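Glutaredoxin (Methanosarcina mazei, PDB 3NZN) probably acts as a small thiol-disulfide oxidoreductase of the thioredoxin-fold superfamily, reducing disulfides through a redox-active pair of cysteines. Local coordinates at the interface of chains A and B. Sequence-based numbering; all coordinates share one arbitrary frame. Chains: chain A/B, Glutaredoxin.

The interface of chains A and B. Residues chain A 54, 62; chain B 6-7.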
loop_
_atom_site.group_PDB
_atom_site.type_symbol
_atom_site.label_atom_id
_atom_site.label_comp_id
_atom_site.label_asym_id
_atom_site.label_seq_id
_atom_site.Cartn_x
_atom_site.Cartn_y
_atom_site.Cartn_z
ATOM N N VAL A 54 -7.841 -4.238 -3.100
ATOM C CA VAL A 54 -6.436 -4.608 -2.978
ATOM C C VAL A 54 -5.975 -4.347 -1.453
ATOM O O VAL A 54 -5.141 -5.191 -0.996
ATOM C CB VAL A 54 -5.562 -3.815 -3.914
ATOM C CG1 VAL A 54 -4.111 -4.053 -3.713
ATOM C CG2 VAL A 54 -5.883 -4.187 -5.420
ATOM N N GLU A 62 -2.000 -10.137 -2.394
ATOM C CA GLU A 62 -1.820 -8.697 -2.493
ATOM C C GLU A 62 -0.701 -8.376 -3.441
ATOM O O GLU A 62 -0.864 -7.531 -4.307
ATOM C CB GLU A 62 -1.496 -8.113 -1.149
ATOM C CG GLU A 62 -1.383 -6.572 -1.107
ATOM C CD GLU A 62 -0.015 -5.995 -1.437
ATOM O OE1 GLU A 62 1.002 -6.754 -1.520
ATOM O OE2 GLU A 62 0.063 -4.724 -1.650
ATOM N N LEU B 6 0.632 -2.228 5.239
ATOM C CA LEU B 6 0.845 -1.139 4.329
ATOM C C LEU B 6 -0.245 -0.074 4.364
ATOM O O LEU B 6 -0.010 1.100 4.038
ATOM C CB LEU B 6 0.939 -1.590 2.906
ATOM C CG LEU B 6 2.069 -1.690 2.100
ATOM C CD1 LEU B 6 1.762 -2.030 0.758
ATOM C CD2 LEU B 6 3.100 -0.586 2.139
ATOM N N PHE B 7 -1.440 -0.555 4.677
ATOM C CA PHE B 7 -2.613 0.221 4.662
ATOM C C PHE B 7 -2.993 0.749 6.020
ATOM O O PHE B 7 -4.078 1.321 6.204
ATOM C CB PHE B 7 -3.804 -0.608 4.047
ATOM C CG PHE B 7 -3.430 -1.258 2.740
ATOM C CD1 PHE B 7 -3.398 -0.443 1.580
ATOM C CD2 PHE B 7 -3.035 -2.520 2.694
ATOM C CE1 PHE B 7 -2.953 -0.951 0.431
ATOM C CE2 PHE B 7 -2.585 -3.028 1.517
ATOM C CZ PHE B 7 -2.570 -2.236 0.388
#
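A:Val54 and A:Glu62 meet B:Leu6 and B:Phe7 with both chain A residues in helical geometry, A:Val54 opening the 3-10 helix 54-56 and A:Glu62 lying in helix 59-72, while in the chain B loop between strands 2-4 and 10-15 B:Leu6 keeps helix-like torsions and B:Phe7 turns away from them. The patch joins two copies of a glutaredoxin, a thioredoxin-fold protein whose redox CXXC motif is here formed by Cys32 and Cys35, a pair seen as a disulfide. The pairing belongs to the deposited four-copy assembly and may be crystal packing, since the structure alone does not show a biological oligomer; the complete interface is not an exact two-fold. The ring of B:Phe7 meets two chain A groups, the backbone oxygen of A:Val54 and the carboxylate of A:Glu62. Its outer end does the touching: CE2 and CZ are each 4.2 Å from the carbonyl O of A:Val54, a loose approach with no bond. That oxygen lies on the opposite side of the ring plane from CB of B:Leu6, displaced beyond the CE2–CZ rim. CZ also stands 4.2 Å from the carboxylate oxygen OE2 of A:Glu62. The carboxylate and ring planes are turned 65° apart, far from parallel, and the two side chains approach from opposite directions. The A:Glu62 chain extends with CG anti to the backbone N (chi1 -176°) and then bends at chi2, carrying the carboxylate toward chain B. There the same OE2 faces the methyl CD1 of B:Leu6 at 4.0 Å, and the two side chains run roughly perpendicular. Within chain B, CB of B:Leu6 sits 4.0 Å above one face of the B:Phe7 ring, displaced toward the rim, and should help steady the ring's tilt. The contact hides 54 Å² in total, with A:Glu62 contributing 24 Å² and A:Val54 merely 2 Å².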